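Local coordinates for DNA polymerase sliding clamp B (PDB 3AIZ) that serves as a PCNA subunit of the ring that encircles DNA and tethers DNA polymerase and other DNA-processing proteins during replication, at the interface of chains A and B. Sequence-based numbering; all coordinates share one arbitrary frame. Chains: chain A, DNA polymerase sliding clamp B; chain B, DNA polymerase sliding clamp C.

Contact 1: the interface of chains A and B. Residues chain A 148-149, 152, 177; chain B 80, 105, 107, 109.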
loop_
_atom_site.group_PDB
_atom_site.type_symbol
_atom_site.label_atom_id
_atom_site.label_comp_id
_atom_site.label_asym_id
_atom_site.label_seq_id
_atom_site.Cartn_x
_atom_site.Cartn_y
_atom_site.Cartn_z
ATOM N N ARG A 148 -2.878 -24.445 19.485
ATOM C CA ARG A 148 -2.748 -24.769 18.071
ATOM C C ARG A 148 -2.665 -26.280 17.873
ATOM O O ARG A 148 -3.299 -26.836 16.975
ATOM C CB ARG A 148 -1.509 -24.096 17.484
ATOM C CG ARG A 148 -1.060 -24.673 16.155
ATOM C CD ARG A 148 0.438 -24.515 15.989
ATOM N NE ARG A 148 1.163 -25.115 17.106
ATOM C CZ ARG A 148 2.444 -24.888 17.374
ATOM N NH1 ARG A 148 3.149 -24.068 16.606
ATOM N NH2 ARG A 148 3.019 -25.475 18.415
ATOM N N ASP A 149 -1.875 -26.939 18.714
ATOM C CA ASP A 149 -1.758 -28.390 18.669
ATOM C C ASP A 149 -3.122 -29.039 18.857
ATOM O O ASP A 149 -3.531 -29.887 18.066
ATOM C CB ASP A 149 -0.798 -28.885 19.751
ATOM C CG ASP A 149 0.621 -28.402 19.539
ATOM O OD1 ASP A 149 0.909 -27.851 18.456
ATOM O OD2 ASP A 149 1.450 -28.578 20.457
ATOM N N LEU A 152 -5.795 -29.356 16.284
ATOM C CA LEU A 152 -5.496 -30.294 15.211
ATOM C C LEU A 152 -6.146 -31.654 15.436
ATOM O O LEU A 152 -6.703 -32.240 14.511
ATOM C CB LEU A 152 -3.984 -30.469 15.046
ATOM C CG LEU A 152 -3.221 -29.326 14.375
ATOM C CD1 LEU A 152 -1.731 -29.625 14.349
ATOM C CD2 LEU A 152 -3.747 -29.092 12.971
ATOM N N TYR A 177 -2.587 -37.002 20.372
ATOM C CA TYR A 177 -1.708 -35.911 20.777
ATOM C C TYR A 177 -1.377 -36.014 22.260
ATOM O O TYR A 177 -2.243 -36.324 23.076
ATOM C CB TYR A 177 -2.350 -34.556 20.480
ATOM C CG TYR A 177 -1.595 -33.384 21.070
ATOM C CD1 TYR A 177 -0.464 -32.876 20.445
ATOM C CD2 TYR A 177 -2.012 -32.785 22.250
ATOM C CE1 TYR A 177 0.228 -31.806 20.978
ATOM C CE2 TYR A 177 -1.327 -31.715 22.790
ATOM C CZ TYR A 177 -0.208 -31.229 22.150
ATOM O OH TYR A 177 0.478 -30.162 22.684
ATOM N N THR B 80 4.147 -26.889 12.431
ATOM C CA THR B 80 4.207 -26.336 13.779
ATOM C C THR B 80 5.610 -26.402 14.373
ATOM O O THR B 80 5.793 -26.174 15.568
ATOM C CB THR B 80 3.232 -27.055 14.730
ATOM O OG1 THR B 80 3.765 -28.333 15.095
ATOM C CG2 THR B 80 1.877 -27.239 14.066
ATOM N N TYR B 105 8.836 -27.082 24.466
ATOM C CA TYR B 105 8.164 -28.152 25.190
ATOM C C TYR B 105 8.113 -29.391 24.309
ATOM O O TYR B 105 8.219 -29.291 23.087
ATOM C CB TYR B 105 6.753 -27.726 25.598
ATOM C CG TYR B 105 5.816 -27.499 24.435
ATOM C CD1 TYR B 105 5.973 -26.404 23.596
ATOM C CD2 TYR B 105 4.770 -28.374 24.179
ATOM C CE1 TYR B 105 5.118 -26.192 22.534
ATOM C CE2 TYR B 105 3.909 -28.167 23.121
ATOM C CZ TYR B 105 4.087 -27.075 22.301
ATOM O OH TYR B 105 3.235 -26.863 21.244
ATOM N N ARG B 107 6.267 -32.667 22.631
ATOM C CA ARG B 107 4.928 -33.024 22.177
ATOM C C ARG B 107 4.984 -34.154 21.154
ATOM O O ARG B 107 5.877 -34.192 20.309
ATOM C CB ARG B 107 4.237 -31.798 21.577
ATOM C CG ARG B 107 5.067 -31.086 20.518
ATOM C CD ARG B 107 4.507 -29.711 20.201
ATOM N NE ARG B 107 5.307 -29.002 19.206
ATOM C CZ ARG B 107 6.491 -28.450 19.454
ATOM N NH1 ARG B 107 7.148 -27.821 18.489
ATOM N NH2 ARG B 107 7.023 -28.532 20.663
ATOM N N PHE B 109 2.654 -36.323 18.327
ATOM C CA PHE B 109 1.468 -36.607 17.530
ATOM C C PHE B 109 1.542 -38.030 16.987
ATOM O O PHE B 109 2.626 -38.548 16.722
ATOM C CB PHE B 109 1.351 -35.621 16.367
ATOM C CG PHE B 109 1.120 -34.199 16.789
ATOM C CD1 PHE B 109 2.181 -33.392 17.163
ATOM C CD2 PHE B 109 -0.156 -33.663 16.794
ATOM C CE1 PHE B 109 1.971 -32.083 17.545
ATOM C CE2 PHE B 109 -0.371 -32.354 17.173
ATOM C CZ PHE B 109 0.693 -31.563 17.550
#
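A:Tyr177 and B:Phe109 pair as an antiparallel beta bridge between edge strands 175-183 of chain A and 106-111 of chain B, and their side chains leave the joined sheet together, side by side. The two rings do not stack flat. The CD1 edge of A:Tyr177 sits over one face of B:Phe109, offset toward the rim, with A:Tyr177 CD1 3.3 Å from B:Phe109 CE2. Beyond the far end of the phenylalanine stands A:Asp149, its carboxylate turned nearly perpendicular to the ring (82°), its OD1 at the ring's edge; A:Asp149 CG is 3.7 Å from B:Phe109 CZ. The other carboxylate oxygen carries the polar bond across the interface: the phenol OH of B:Tyr105 donates to A:Asp149 OD2 at 2.6 Å, arriving on the syn side but 33° out of the carboxylate plane. The same hydroxyl takes a weak bond from A:Arg148 NH2 (3.2 Å). Within chain A, A:Arg148 NE forms a salt bridge to A:Asp149 OD1 at 3.1 Å, reaching it from above the carboxylate plane, which would hold the two groups in place relative to each other. The arginine starts out extended and bends at its third torsion (56°); in this shape it lays one guanidinium face on B:Thr80, whose CB lies over its centre, 3.5 Å from A:Arg148 CZ. B:Arg107 passes across A:Asp149, its NE 4.1 Å from OD2, near enough perhaps to support the acid's negative charge electrostatically. A:Arg148 and A:Asp149 end helix 140-150, A:Leu152 follows at the margin, and B:Thr80 lies just after helix 71-78; in this PCNA2–PCNA3 interface the C-terminal domain of chain A meets the N-terminal domain of chain B alongside the strand pairing.

Contact 2: the interface of chains A and B. Residues chain A 153, 174-177; chain B 108-110.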
loop_
_atom_site.group_PDB
_atom_site.type_symbol
_atom_site.label_atom_id
_atom_site.label_comp_id
_atom_site.label_asym_id
_atom_site.label_seq_id
_atom_site.Cartn_x
_atom_site.Cartn_y
_atom_site.Cartn_z
ATOM N N VAL A 153 -6.082 -32.149 16.667
ATOM C CA VAL A 153 -6.477 -33.528 16.937
ATOM C C VAL A 153 -7.807 -33.690 17.680
ATOM O O VAL A 153 -8.874 -33.675 17.070
ATOM C CB VAL A 153 -5.375 -34.282 17.709
ATOM C CG1 VAL A 153 -5.593 -35.780 17.603
ATOM C CG2 VAL A 153 -4.006 -33.906 17.174
ATOM N N GLY A 174 -8.374 -41.926 15.340
ATOM C CA GLY A 174 -7.130 -42.665 15.230
ATOM C C GLY A 174 -5.899 -41.810 15.452
ATOM O O GLY A 174 -4.798 -42.329 15.631
ATOM N N ARG A 175 -6.083 -40.494 15.436
ATOM C CA ARG A 175 -4.983 -39.572 15.688
ATOM C C ARG A 175 -4.839 -39.274 17.177
ATOM O O ARG A 175 -5.824 -39.244 17.915
ATOM C CB ARG A 175 -5.148 -38.287 14.874
ATOM C CG ARG A 175 -4.853 -38.476 13.393
ATOM C CD ARG A 175 -4.981 -37.185 12.606
ATOM N NE ARG A 175 -6.356 -36.701 12.563
ATOM C CZ ARG A 175 -6.769 -35.579 13.142
ATOM N NH1 ARG A 175 -5.907 -34.818 13.803
ATOM N NH2 ARG A 175 -8.041 -35.214 13.055
ATOM N N THR A 176 -3.602 -39.063 17.611
ATOM C CA THR A 176 -3.304 -38.884 19.026
ATOM C C THR A 176 -2.371 -37.704 19.265
ATOM O O THR A 176 -1.482 -37.433 18.461
ATOM C CB THR A 176 -2.669 -40.157 19.621
ATOM O OG1 THR A 176 -3.657 -40.882 20.364
ATOM C CG2 THR A 176 -1.508 -39.805 20.541
ATOM N N TYR A 177 -2.587 -37.002 20.372
ATOM C CA TYR A 177 -1.708 -35.911 20.777
ATOM C C TYR A 177 -1.377 -36.014 22.260
ATOM O O TYR A 177 -2.243 -36.324 23.076
ATOM C CB TYR A 177 -2.350 -34.556 20.480
ATOM C CG TYR A 177 -1.595 -33.384 21.070
ATOM C CD1 TYR A 177 -0.464 -32.876 20.445
ATOM C CD2 TYR A 177 -2.012 -32.785 22.250
ATOM C CE1 TYR A 177 0.228 -31.806 20.978
ATOM C CE2 TYR A 177 -1.327 -31.715 22.790
ATOM C CZ TYR A 177 -0.208 -31.229 22.150
ATOM O OH TYR A 177 0.478 -30.162 22.684
ATOM N N THR B 108 4.027 -35.073 21.235
ATOM C CA THR B 108 4.002 -36.223 20.336
ATOM C C THR B 108 2.651 -36.414 19.653
ATOM O O THR B 108 1.634 -36.638 20.311
ATOM C CB THR B 108 4.378 -37.523 21.070
ATOM O OG1 THR B 108 5.758 -37.476 21.454
ATOM C CG2 THR B 108 4.151 -38.728 20.168
ATOM N N PHE B 109 2.654 -36.323 18.327
ATOM C CA PHE B 109 1.468 -36.607 17.530
ATOM C C PHE B 109 1.542 -38.030 16.987
ATOM O O PHE B 109 2.626 -38.548 16.722
ATOM C CB PHE B 109 1.351 -35.621 16.367
ATOM C CG PHE B 109 1.120 -34.199 16.789
ATOM C CD1 PHE B 109 2.181 -33.392 17.163
ATOM C CD2 PHE B 109 -0.156 -33.663 16.794
ATOM C CE1 PHE B 109 1.971 -32.083 17.545
ATOM C CE2 PHE B 109 -0.371 -32.354 17.173
ATOM C CZ PHE B 109 0.693 -31.563 17.550
ATOM N N THR B 110 0.386 -38.662 16.821
ATOM C CA THR B 110 0.331 -40.010 16.274
ATOM C C THR B 110 -0.701 -40.106 15.158
ATOM O O THR B 110 -1.804 -39.578 15.272
ATOM C CB THR B 110 0.013 -41.052 17.360
ATOM O OG1 THR B 110 1.183 -41.283 18.154
ATOM C CG2 THR B 110 -0.421 -42.364 16.728
#
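A:Thr176 and B:Thr110 form a backbone pair in the intersubunit antiparallel sheet typical of PCNA rings, where an edge strand of one subunit continues the sheet of the next. Two main-chain bonds close the pair: A:Thr176 N donates to B:Thr110 O at 3.0 Å, and B:Thr110 N returns a bond to A:Thr176 O at 2.8 Å. Being made by main-chain atoms, they ask for strand shape and register rather than for particular side chains. The two threonine side chains stand next to each other on one side of the sheet and point the same way, touching through carbon: A:Thr176 CB is 3.6 Å from B:Thr110 CB, and the methyl A:Thr176 CG2 also reaches B:Thr110 CB at 3.7 Å. On the opposite side, A:Val153 meets B:Phe109 at an oblique angle. With CG1 anti to the backbone N (chi1 -162°), the valine sends its other methyl to the phenylalanine, A:Val153 CG2 lying 3.9 Å from B:Phe109 CD2. Farther out, A:Arg175 begins the strand and passes the B:Thr110 carbonyl with its CA and near methylenes, A:Arg175 CB lying 3.6 Å from B:Thr110 O. A:Gly174, with a positive phi of 85°, lies in the turn between strands 165-172 and 175-183, and may help place A:Thr176 in the pairing. A:Val153 is carried by the segment between helix 140-150 and strand 156-161.

The C-alpha centres of contact 1 and contact 2 are about 8 Å apart, and both contain A:Tyr177 and B:Phe109 from strands 175-183 and 106-111. Contact 2 supplies the main-chain pairing that extends one subunit's sheet into the next; contact 1 adds the helix-side group, where charged and aromatic side chains could help choose the partner. The aromatic pair joins the two layers, so strand register and side-chain fit are probably coupled. This head-to-tail joint belongs to the PCNA2–PCNA3 complex, whose deposited heterotetramer contains two copies of each subunit.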